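Local structure of benzoylformate decarboxylase (Mycobacterium smegmatis, 4Q9D) at residues 352-356 / 527-531; 8-12 / 33-37; 226-230 / 335-339; 370-376 / 392-398. The protein is a magnesium-binding member of the thiamine pyrophosphate enzyme family, with three alpha/beta domains in each chain and four chains in its assembly. Residues are numbered along the deposited sequence.

Interaction 1: 352-356 / 527-531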
loop_
_atom_site.group_PDB
_atom_site.type_symbol
_atom_site.label_atom_id
_atom_site.label_comp_id
_atom_site.label_asym_id
_atom_site.label_seq_id
_atom_site.Cartn_x
_atom_site.Cartn_y
_atom_site.Cartn_z
ATOM N N THR B 352 9.631 9.337 -53.582
ATOM C CA THR B 352 8.514 10.224 -53.319
ATOM C C THR B 352 7.663 9.652 -52.181
ATOM O O THR B 352 7.697 8.453 -51.906
ATOM C CB THR B 352 7.598 10.452 -54.546
ATOM O OG1 THR B 352 7.116 9.190 -54.999
ATOM C CG2 THR B 352 8.326 11.174 -55.666
ATOM N N ALA B 353 6.899 10.520 -51.522
ATOM C CA ALA B 353 6.034 10.081 -50.433
ATOM C C ALA B 353 4.884 9.300 -51.026
ATOM O O ALA B 353 4.385 9.656 -52.084
ATOM C CB ALA B 353 5.523 11.274 -49.657
ATOM N N PRO B 354 4.450 8.232 -50.342
ATOM C CA PRO B 354 4.988 7.771 -49.062
ATOM C C PRO B 354 6.245 6.955 -49.275
ATOM O O PRO B 354 6.325 6.157 -50.200
ATOM C CB PRO B 354 3.862 6.891 -48.507
ATOM C CG PRO B 354 3.229 6.338 -49.714
ATOM C CD PRO B 354 3.269 7.455 -50.744
ATOM N N MET B 355 7.228 7.171 -48.412
ATOM C CA MET B 355 8.530 6.534 -48.559
ATOM C C MET B 355 8.791 5.498 -47.466
ATOM O O MET B 355 8.033 5.389 -46.490
ATOM C CB MET B 355 9.611 7.605 -48.553
ATOM C CG MET B 355 9.641 8.398 -47.288
ATOM S SD MET B 355 10.699 9.845 -47.430
ATOM C CE MET B 355 9.600 10.989 -48.264
ATOM N N THR B 356 9.843 4.708 -47.657
ATOM C CA THR B 356 10.263 3.750 -46.654
ATOM C C THR B 356 10.855 4.500 -45.448
ATOM O O THR B 356 11.396 5.600 -45.587
ATOM C CB THR B 356 11.340 2.806 -47.219
ATOM O OG1 THR B 356 12.473 3.578 -47.621
ATOM C CG2 THR B 356 10.813 2.031 -48.420
ATOM N N VAL B 527 6.103 13.142 -42.290
ATOM C CA VAL B 527 6.629 12.391 -43.411
ATOM C C VAL B 527 5.776 11.146 -43.676
ATOM O O VAL B 527 5.778 10.193 -42.898
ATOM C CB VAL B 527 8.082 11.969 -43.167
ATOM C CG1 VAL B 527 8.639 11.243 -44.404
ATOM C CG2 VAL B 527 8.966 13.189 -42.811
ATOM N N PRO B 528 5.027 11.143 -44.787
ATOM C CA PRO B 528 4.213 9.944 -45.033
ATOM C C PRO B 528 5.107 8.750 -45.337
ATOM O O PRO B 528 5.986 8.838 -46.188
ATOM C CB PRO B 528 3.359 10.332 -46.255
ATOM C CG PRO B 528 3.428 11.853 -46.319
ATOM C CD PRO B 528 4.773 12.228 -45.750
ATOM N N THR B 529 4.910 7.643 -44.640
ATOM C CA THR B 529 5.803 6.505 -44.820
ATOM C C THR B 529 4.958 5.257 -45.029
ATOM O O THR B 529 3.747 5.277 -44.816
ATOM C CB THR B 529 6.711 6.286 -43.591
ATOM O OG1 THR B 529 5.883 6.022 -42.460
ATOM C CG2 THR B 529 7.573 7.533 -43.303
ATOM N N LEU B 530 5.597 4.167 -45.422
ATOM C CA LEU B 530 4.884 2.916 -45.679
ATOM C C LEU B 530 4.655 2.113 -44.406
ATOM O O LEU B 530 5.528 2.072 -43.539
ATOM C CB LEU B 530 5.665 2.061 -46.682
ATOM C CG LEU B 530 6.002 2.798 -47.984
ATOM C CD1 LEU B 530 7.118 2.065 -48.706
ATOM C CD2 LEU B 530 4.784 2.925 -48.875
ATOM N N PRO B 531 3.485 1.449 -44.313
ATOM C CA PRO B 531 3.041 0.567 -43.216
ATOM C C PRO B 531 3.948 -0.645 -42.948
ATOM O O PRO B 531 4.852 -0.916 -43.741
ATOM C CB PRO B 531 1.676 0.081 -43.697
ATOM C CG PRO B 531 1.196 1.154 -44.629
ATOM C CD PRO B 531 2.429 1.641 -45.325
#
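Loop segment 352-356 interlocks with segment 527-531, the close of strand 523-528 and the residues after it. A cis peptide before Pro354 kinks the first segment, and the Pro354 ring fills the hollow between Pro528 and Leu530, with Pro354 CB 4.1 Å from Pro528 CB and Pro354 CG 3.8 Å from Leu530 CD2. Ala353, small enough for a close approach, sets its CB 4.0 Å from Pro528 CG. Forked Leu530 bridges two bumps, since its CD2 meets Pro354 while its CD1 lies 3.7 Å from Thr356 CG2. Met355 has its CA-to-CB bond turned away, yet its flexible chain brings SD within 3.9 Å of Val527 CG1, in a buried pocket shared with Val360 of helix 357-367. Thr356 OG1 N-caps that helix, bonded to Ala359 N. The backbones form a single beta bridge, Met355 to Thr529: Met355 N donates to Pro528 O (3.0 Å), and Leu530 N to Met355 O (2.9 Å). Pro528, lacking an N-H, still accepts through its carbonyl. Polar pairing is thus main chain to main chain and side-chain packing apolar, so the contact rests on shape, not charge, though the Thr529 side chain is about 6 Å from the magnesium ion.

Interaction 2: 8-12 / 33-37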
loop_
_atom_site.group_PDB
_atom_site.type_symbol
_atom_site.label_atom_id
_atom_site.label_comp_id
_atom_site.label_asym_id
_atom_site.label_seq_id
_atom_site.Cartn_x
_atom_site.Cartn_y
_atom_site.Cartn_z
ATOM N N HIS B 8 6.915 29.301 3.161
ATOM C CA HIS B 8 7.101 29.643 1.746
ATOM C C HIS B 8 8.455 30.341 1.520
ATOM O O HIS B 8 9.220 29.954 0.627
ATOM C CB HIS B 8 5.925 30.532 1.301
ATOM C CG HIS B 8 5.857 30.792 -0.174
ATOM N ND1 HIS B 8 6.695 31.684 -0.817
ATOM C CD2 HIS B 8 5.027 30.303 -1.132
ATOM C CE1 HIS B 8 6.381 31.740 -2.101
ATOM N NE2 HIS B 8 5.373 30.908 -2.322
ATOM N N ASP B 9 8.759 31.361 2.335
ATOM C CA ASP B 9 10.034 32.088 2.218
ATOM C C ASP B 9 11.236 31.168 2.314
ATOM O O ASP B 9 12.129 31.179 1.453
ATOM C CB ASP B 9 10.196 33.157 3.328
ATOM C CG ASP B 9 9.178 34.288 3.220
ATOM O OD1 ASP B 9 8.825 34.677 2.088
ATOM O OD2 ASP B 9 8.720 34.771 4.279
ATOM N N VAL B 10 11.304 30.422 3.410
ATOM C CA VAL B 10 12.494 29.640 3.651
ATOM C C VAL B 10 12.587 28.417 2.713
ATOM O O VAL B 10 13.688 27.917 2.460
ATOM C CB VAL B 10 12.647 29.245 5.154
ATOM C CG1 VAL B 10 12.441 30.485 6.059
ATOM C CG2 VAL B 10 11.685 28.164 5.540
ATOM N N THR B 11 11.455 27.929 2.205
ATOM C CA THR B 11 11.515 26.757 1.317
ATOM C C THR B 11 12.110 27.163 -0.039
ATOM O O THR B 11 13.025 26.514 -0.536
ATOM C CB THR B 11 10.144 26.109 1.086
ATOM O OG1 THR B 11 9.623 25.643 2.330
ATOM C CG2 THR B 11 10.264 24.907 0.129
ATOM N N TYR B 12 11.607 28.247 -0.624
ATOM C CA TYR B 12 12.212 28.760 -1.855
ATOM C C TYR B 12 13.683 29.137 -1.651
ATOM O O TYR B 12 14.516 28.887 -2.520
ATOM C CB TYR B 12 11.411 29.945 -2.377
ATOM C CG TYR B 12 10.237 29.516 -3.219
ATOM C CD1 TYR B 12 10.412 29.181 -4.569
ATOM C CD2 TYR B 12 8.961 29.402 -2.671
ATOM C CE1 TYR B 12 9.337 28.772 -5.348
ATOM C CE2 TYR B 12 7.878 29.004 -3.444
ATOM C CZ TYR B 12 8.075 28.690 -4.787
ATOM O OH TYR B 12 7.010 28.312 -5.582
ATOM N N SER B 33 -1.161 28.560 -3.281
ATOM C CA SER B 33 -0.384 29.126 -2.182
ATOM C C SER B 33 1.090 28.786 -2.300
ATOM O O SER B 33 1.937 29.494 -1.728
ATOM C CB SER B 33 -0.936 28.705 -0.811
ATOM O OG SER B 33 -0.931 27.296 -0.661
ATOM N N PHE B 34 1.408 27.710 -3.031
ATOM C CA PHE B 34 2.815 27.356 -3.281
ATOM C C PHE B 34 3.437 28.293 -4.328
ATOM O O PHE B 34 4.571 28.749 -4.183
ATOM C CB PHE B 34 2.953 25.887 -3.762
ATOM C CG PHE B 34 4.336 25.547 -4.284
ATOM C CD1 PHE B 34 5.461 25.726 -3.485
ATOM C CD2 PHE B 34 4.515 25.069 -5.578
ATOM C CE1 PHE B 34 6.737 25.416 -3.955
ATOM C CE2 PHE B 34 5.798 24.751 -6.063
ATOM C CZ PHE B 34 6.913 24.933 -5.244
ATOM N N LEU B 35 2.679 28.538 -5.398
ATOM C CA LEU B 35 3.171 29.236 -6.589
ATOM C C LEU B 35 3.106 30.763 -6.483
ATOM O O LEU B 35 3.788 31.474 -7.232
ATOM C CB LEU B 35 2.377 28.777 -7.811
ATOM C CG LEU B 35 2.615 27.293 -8.162
ATOM C CD1 LEU B 35 1.797 26.907 -9.355
ATOM C CD2 LEU B 35 4.106 27.058 -8.444
ATOM N N ARG B 36 2.266 31.245 -5.575
ATOM C CA ARG B 36 2.110 32.678 -5.313
ATOM C C ARG B 36 3.463 33.329 -4.967
ATOM O O ARG B 36 4.279 32.732 -4.267
ATOM C CB ARG B 36 1.124 32.869 -4.153
ATOM C CG ARG B 36 0.392 34.203 -4.154
ATOM C CD ARG B 36 -0.987 34.096 -3.492
ATOM N NE ARG B 36 -0.921 33.545 -2.136
ATOM C CZ ARG B 36 -1.815 32.695 -1.626
ATOM N NH1 ARG B 36 -2.846 32.289 -2.363
ATOM N NH2 ARG B 36 -1.681 32.236 -0.383
ATOM N N ASP B 37 3.713 34.539 -5.460
ATOM C CA ASP B 37 4.988 35.208 -5.192
ATOM C C ASP B 37 6.166 34.354 -5.614
ATOM O O ASP B 37 7.171 34.284 -4.914
ATOM C CB ASP B 37 5.139 35.509 -3.710
ATOM C CG ASP B 37 4.278 36.655 -3.277
ATOM O OD1 ASP B 37 4.187 37.613 -4.069
ATOM O OD2 ASP B 37 3.684 36.585 -2.177
#
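In the alpha/beta fold of the N-terminal TPP-binding domain, helix 7-18 sends two aromatic side chains across to the carbonyl-rich C-terminal end of the short helix 32-35. His8 comes first. Its imidazole is polar yet flat enough for a crowded, buried place: NE2 makes a weak hydrogen bond to Phe34 O (3.0 Å), and CD2 lies 3.2 Å from Ser33 O, which sits at the ring edge. Val10 and Thr11 instead pack on Pro139 of helix 138-150. One turn after His8, with Tyr12 N bonded to His8 O at 3.2 Å, Tyr12 again faces the second segment. Tyrosine suits this place because its long ring packs while its hydroxyl satisfies a main-chain acceptor. Leu35, the last helical residue, packs on Pro480 of the second subunit, and Arg36, just past the helix, forms a salt bridge with Asp167. The Tyr12 and Phe34 rings are nearly parallel (17°) but slid apart, centroids 5.3 Å apart, so Tyr12 OH lies over the Phe34 face, 3.3 Å from Phe34 CE1, and donates to Phe34 O at 2.8 Å.

Interaction 3: 226-230 / 335-339; sequences KLGAP and RVPPK
Segment 226-230 (KLGAP) leaves a helix after Leu227. Gly228 takes positive phi (76/12), a left-handed conformation that favours glycine, and Ala229 and Pro230 are extended. Segment 335-339 (RVPPK) is polyproline-II-like, phi near -60° and psi 120-148°. The two run in nearly the same direction, 23° apart, with CA-CA distances of 6.4 Å for Gly228-Arg335 and 5.7 Å for Pro230-Pro338. One direct hydrogen bond joins them: Arg335, chi1 to chi3 t, t, m and chi4 139°, reaches over Gly228 so that NH1 donates to Leu227 O at 2.5 Å (153°). A water donates to both Gly228 O (3.0 Å) and Val336 O (2.8 Å). Packing is modest: Arg335 CD lies 3.5 Å from Gly228 O, and glycine fits because an ideal CB there would crowd Arg335 CD at 3.6 Å; Pro230 CB meets Pro338 CB at 4.0 Å. The contact lays an extended linker along the helix-to-strand turn of the central domain, between helix 217-227 and strand 231-233, with Arg335 also touching Pro203 of strand 203-207.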
loop_
_atom_site.group_PDB
_atom_site.type_symbol
_atom_site.label_atom_id
_atom_site.label_comp_id
_atom_site.label_asym_id
_atom_site.label_seq_id
_atom_site.Cartn_x
_atom_site.Cartn_y
_atom_site.Cartn_z
ATOM N N LYS B 226 41.239 -1.458 -23.533
ATOM C CA LYS B 226 42.158 -2.361 -22.857
ATOM C C LYS B 226 41.715 -3.813 -22.905
ATOM O O LYS B 226 42.514 -4.706 -23.169
ATOM C CB LYS B 226 42.380 -1.951 -21.413
ATOM C CG LYS B 226 43.437 -2.815 -20.729
ATOM C CD LYS B 226 43.876 -2.135 -19.439
ATOM C CE LYS B 226 44.949 -2.955 -18.703
ATOM N NZ LYS B 226 45.438 -2.208 -17.521
ATOM N N LEU B 227 40.452 -4.070 -22.607
ATOM C CA LEU B 227 39.990 -5.452 -22.596
ATOM C C LEU B 227 40.017 -6.087 -24.004
ATOM O O LEU B 227 40.309 -7.268 -24.148
ATOM C CB LEU B 227 38.593 -5.537 -22.002
ATOM C CG LEU B 227 37.977 -6.931 -21.965
ATOM C CD1 LEU B 227 38.836 -7.853 -21.117
ATOM C CD2 LEU B 227 36.527 -6.873 -21.447
ATOM N N GLY B 228 39.708 -5.299 -25.027
ATOM C CA GLY B 228 39.775 -5.764 -26.405
ATOM C C GLY B 228 38.621 -6.666 -26.816
ATOM O O GLY B 228 38.671 -7.312 -27.871
ATOM N N ALA B 229 37.574 -6.729 -25.988
ATOM C CA ALA B 229 36.437 -7.618 -26.272
ATOM C C ALA B 229 35.364 -6.895 -27.098
ATOM O O ALA B 229 35.328 -5.667 -27.143
ATOM C CB ALA B 229 35.841 -8.176 -24.951
ATOM N N PRO B 230 34.481 -7.653 -27.758
ATOM C CA PRO B 230 33.356 -6.970 -28.397
ATOM C C PRO B 230 32.483 -6.311 -27.333
ATOM O O PRO B 230 32.333 -6.848 -26.237
ATOM C CB PRO B 230 32.572 -8.104 -29.062
ATOM C CG PRO B 230 33.133 -9.382 -28.522
ATOM C CD PRO B 230 34.506 -9.101 -28.014
ATOM N N ARG B 335 44.783 -10.500 -27.989
ATOM C CA ARG B 335 43.357 -10.824 -28.157
ATOM C C ARG B 335 42.939 -10.573 -29.604
ATOM O O ARG B 335 43.222 -9.510 -30.174
ATOM C CB ARG B 335 42.476 -10.023 -27.181
ATOM C CG ARG B 335 40.960 -10.139 -27.410
ATOM C CD ARG B 335 40.165 -9.919 -26.094
ATOM N NE ARG B 335 40.406 -11.007 -25.141
ATOM C CZ ARG B 335 40.579 -10.845 -23.828
ATOM N NH1 ARG B 335 40.519 -9.632 -23.290
ATOM N NH2 ARG B 335 40.803 -11.902 -23.047
ATOM N N VAL B 336 42.282 -11.563 -30.198
ATOM C CA VAL B 336 41.770 -11.431 -31.567
ATOM C C VAL B 336 40.667 -10.369 -31.706
ATOM O O VAL B 336 39.599 -10.483 -31.073
ATOM C CB VAL B 336 41.236 -12.782 -32.121
ATOM C CG1 VAL B 336 40.187 -13.388 -31.178
ATOM C CG2 VAL B 336 40.672 -12.593 -33.530
ATOM N N PRO B 337 40.920 -9.345 -32.546
ATOM C CA PRO B 337 39.944 -8.296 -32.860
ATOM C C PRO B 337 38.593 -8.898 -33.214
ATOM O O PRO B 337 38.507 -9.813 -34.030
ATOM C CB PRO B 337 40.550 -7.609 -34.084
ATOM C CG PRO B 337 42.010 -7.773 -33.897
ATOM C CD PRO B 337 42.176 -9.158 -33.295
ATOM N N PRO B 338 37.535 -8.411 -32.567
ATOM C CA PRO B 338 36.214 -8.938 -32.913
ATOM C C PRO B 338 35.902 -8.640 -34.388
ATOM O O PRO B 338 36.399 -7.650 -34.941
ATOM C CB PRO B 338 35.273 -8.183 -31.972
ATOM C CG PRO B 338 35.991 -6.958 -31.592
ATOM C CD PRO B 338 37.472 -7.276 -31.632
ATOM N N LYS B 339 35.143 -9.535 -35.011
ATOM C CA LYS B 339 34.621 -9.355 -36.359
ATOM C C LYS B 339 33.874 -8.034 -36.410
ATOM O O LYS B 339 32.986 -7.809 -35.598
ATOM C CB LYS B 339 33.657 -10.511 -36.658
ATOM C CG LYS B 339 32.864 -10.425 -37.961
ATOM C CD LYS B 339 32.048 -11.729 -38.158
ATOM C CE LYS B 339 31.304 -11.768 -39.488
ATOM N NZ LYS B 339 30.479 -10.536 -39.696
HETATM O O HOH W 1 37.820 -9.999 -28.926
#

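Interaction 4: 370-376 / 392-398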
loop_
_atom_site.group_PDB
_atom_site.type_symbol
_atom_site.label_atom_id
_atom_site.label_comp_id
_atom_site.label_asym_id
_atom_site.label_seq_id
_atom_site.Cartn_x
_atom_site.Cartn_y
_atom_site.Cartn_z
ATOM N N ASP B 370 26.424 16.966 -36.430
ATOM C CA ASP B 370 27.199 15.972 -35.729
ATOM C C ASP B 370 26.951 15.984 -34.195
ATOM O O ASP B 370 26.966 14.936 -33.556
ATOM C CB ASP B 370 28.683 16.142 -36.097
ATOM C CG ASP B 370 29.571 15.076 -35.468
ATOM O OD1 ASP B 370 30.401 15.438 -34.597
ATOM O OD2 ASP B 370 29.433 13.877 -35.836
ATOM N N ASP B 371 26.706 17.158 -33.620
ATOM C CA ASP B 371 26.515 17.293 -32.174
ATOM C C ASP B 371 25.039 17.313 -31.763
ATOM O O ASP B 371 24.736 17.637 -30.628
ATOM C CB ASP B 371 27.182 18.573 -31.650
ATOM C CG ASP B 371 26.595 19.830 -32.277
ATOM O OD1 ASP B 371 25.808 19.696 -33.248
ATOM O OD2 ASP B 371 26.920 20.953 -31.818
ATOM N N ALA B 372 24.128 16.991 -32.679
ATOM C CA ALA B 372 22.707 16.960 -32.345
ATOM C C ALA B 372 22.369 15.835 -31.359
ATOM O O ALA B 372 23.026 14.793 -31.330
ATOM C CB ALA B 372 21.854 16.831 -33.620
ATOM N N ALA B 373 21.336 16.046 -30.549
ATOM C CA ALA B 373 20.806 14.962 -29.715
ATOM C C ALA B 373 19.677 14.283 -30.480
ATOM O O ALA B 373 18.902 14.930 -31.194
ATOM C CB ALA B 373 20.300 15.501 -28.382
ATOM N N VAL B 374 19.582 12.975 -30.344
ATOM C CA VAL B 374 18.496 12.257 -30.976
ATOM C C VAL B 374 17.532 11.762 -29.889
ATOM O O VAL B 374 17.981 11.174 -28.902
ATOM C CB VAL B 374 19.027 11.055 -31.810
ATOM C CG1 VAL B 374 17.865 10.116 -32.217
ATOM C CG2 VAL B 374 19.765 11.565 -33.060
ATOM N N VAL B 375 16.226 12.014 -30.062
ATOM C CA VAL B 375 15.197 11.413 -29.196
ATOM C C VAL B 375 14.401 10.420 -30.038
ATOM O O VAL B 375 13.954 10.763 -31.129
ATOM C CB VAL B 375 14.236 12.474 -28.597
ATOM C CG1 VAL B 375 13.121 11.794 -27.809
ATOM C CG2 VAL B 375 15.002 13.425 -27.701
ATOM N N MET B 376 14.222 9.194 -29.544
ATOM C CA MET B 376 13.627 8.139 -30.367
ATOM C C MET B 376 12.327 7.642 -29.761
ATOM O O MET B 376 12.289 7.274 -28.591
ATOM C CB MET B 376 14.585 6.932 -30.460
ATOM C CG MET B 376 13.949 5.699 -31.159
ATOM S SD MET B 376 13.643 6.046 -32.933
ATOM C CE MET B 376 13.625 4.366 -33.591
ATOM N N THR B 392 27.401 8.762 -31.527
ATOM C CA THR B 392 28.853 8.864 -31.478
ATOM C C THR B 392 29.306 9.850 -30.401
ATOM O O THR B 392 30.483 10.027 -30.212
ATOM C CB THR B 392 29.424 9.293 -32.866
ATOM O OG1 THR B 392 28.827 10.527 -33.256
ATOM C CG2 THR B 392 29.090 8.245 -33.928
ATOM N N HIS B 393 28.366 10.482 -29.693
ATOM C CA HIS B 393 28.715 11.369 -28.587
ATOM C C HIS B 393 27.969 10.988 -27.301
ATOM O O HIS B 393 26.862 10.435 -27.350
ATOM C CB HIS B 393 28.396 12.821 -28.950
ATOM C CG HIS B 393 29.220 13.367 -30.076
ATOM N ND1 HIS B 393 29.200 12.830 -31.347
ATOM C CD2 HIS B 393 30.077 14.412 -30.126
ATOM C CE1 HIS B 393 30.015 13.515 -32.126
ATOM N NE2 HIS B 393 30.559 14.482 -31.410
ATOM N N PRO B 394 28.552 11.308 -26.139
ATOM C CA PRO B 394 27.813 11.033 -24.893
ATOM C C PRO B 394 26.571 11.915 -24.760
ATOM O O PRO B 394 26.477 12.978 -25.383
ATOM C CB PRO B 394 28.836 11.343 -23.790
ATOM C CG PRO B 394 29.765 12.369 -24.424
ATOM C CD PRO B 394 29.858 11.951 -25.896
ATOM N N ALA B 395 25.611 11.459 -23.968
ATOM C CA ALA B 395 24.407 12.237 -23.681
ATOM C C ALA B 395 23.729 12.762 -24.943
ATOM O O ALA B 395 23.281 13.899 -24.980
ATOM C CB ALA B 395 24.720 13.385 -22.700
ATOM N N SER B 396 23.627 11.922 -25.980
ATOM C CA SER B 396 23.111 12.411 -27.254
ATOM C C SER B 396 22.052 11.507 -27.829
ATOM O O SER B 396 21.684 11.637 -28.999
ATOM C CB SER B 396 24.253 12.603 -28.263
ATOM O OG SER B 396 25.160 13.575 -27.779
ATOM N N PHE B 397 21.587 10.573 -27.011
ATOM C CA PHE B 397 20.508 9.678 -27.396
ATOM C C PHE B 397 19.608 9.498 -26.174
ATOM O O PHE B 397 20.106 9.253 -25.067
ATOM C CB PHE B 397 21.010 8.295 -27.808
ATOM C CG PHE B 397 19.900 7.361 -28.159
ATOM C CD1 PHE B 397 19.392 7.333 -29.453
ATOM C CD2 PHE B 397 19.308 6.563 -27.183
ATOM C CE1 PHE B 397 18.304 6.492 -29.785
ATOM C CE2 PHE B 397 18.251 5.723 -27.499
ATOM C CZ PHE B 397 17.748 5.678 -28.815
ATOM N N PHE B 398 18.299 9.615 -26.379
ATOM C CA PHE B 398 17.315 9.413 -25.296
ATOM C C PHE B 398 16.062 8.708 -25.807
ATOM O O PHE B 398 15.554 9.028 -26.883
ATOM C CB PHE B 398 16.886 10.756 -24.697
ATOM C CG PHE B 398 18.037 11.604 -24.210
ATOM C CD1 PHE B 398 18.410 11.598 -22.863
ATOM C CD2 PHE B 398 18.735 12.423 -25.094
ATOM C CE1 PHE B 398 19.475 12.388 -22.397
ATOM C CE2 PHE B 398 19.807 13.224 -24.643
ATOM C CZ PHE B 398 20.174 13.203 -23.291
HETATM O O HOH W 2 30.670 17.429 -33.023
HETATM O O HOH W 3 25.374 16.362 -28.450
#
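This is a parallel strand pairing at the edge of the C-terminal domain's sheet, the two strands of a beta-alpha-beta unit in which helix 382-388 joins strand 373-377 to the outermost strand, 397-399. Val374 pairs with Phe397 and Val375 with Phe398. Three hydrogen bonds zip the strands: Val374 N to Ser396 O (2.8 Å), Phe398 N to Val374 O (3.0 Å) and Met376 N to Phe398 O (3.0 Å). The intervening Ala373 and Val375 turn their backbone groups to strand 428-433, which places 373-377 inside the sheet. Beta-branched Val374 and Val375 suit an extended chain, and the phenylalanines fill the spaces beside them. On the face bearing Val374 and Phe397, Val374 CG1 lies 4.2 Å from Phe397 CD1 and Met376 CB 3.8 Å from Phe397 CZ, under Leu385 of the crossover helix. On the Val375 and Phe398 face, both side chains meet Ile415 of helix 408-421. Away from this apolar zone the segments splay into loops and their chemistry turns polar. Positive phi at Ala395 helps the turn before the strand, where Ala395 N is bonded to Asp212 and Ser396 OG donates to Pro394 O at 2.8 Å. Across the gap, a single water donates to Asp371 O at 2.6 Å and to Ser396 OG at 2.9 Å.

Interactions 1 and 4 reach the same C-terminal sheet, their nearest atoms about 12 Å apart. Interaction 4 is interior beta pairing, regular and mostly apolar, whereas interaction 1 finishes a strand with one bridge and mixed exposure. Interaction 2, about 51 Å from interaction 1 between centres, is likewise buried, but in the N-terminal domain: there aromatic side chains, not backbone N-H groups, satisfy carbonyls. Interaction 3 is partly buried, between the central domain and the linker that follows it, and relies on an arginine, a water and prolines. It lies on the other side of the chain's centre from interaction 2. The connection from helix 318-328 to helix 357-367 contributes 335-339 to interaction 3 and 352-356 to interaction 1.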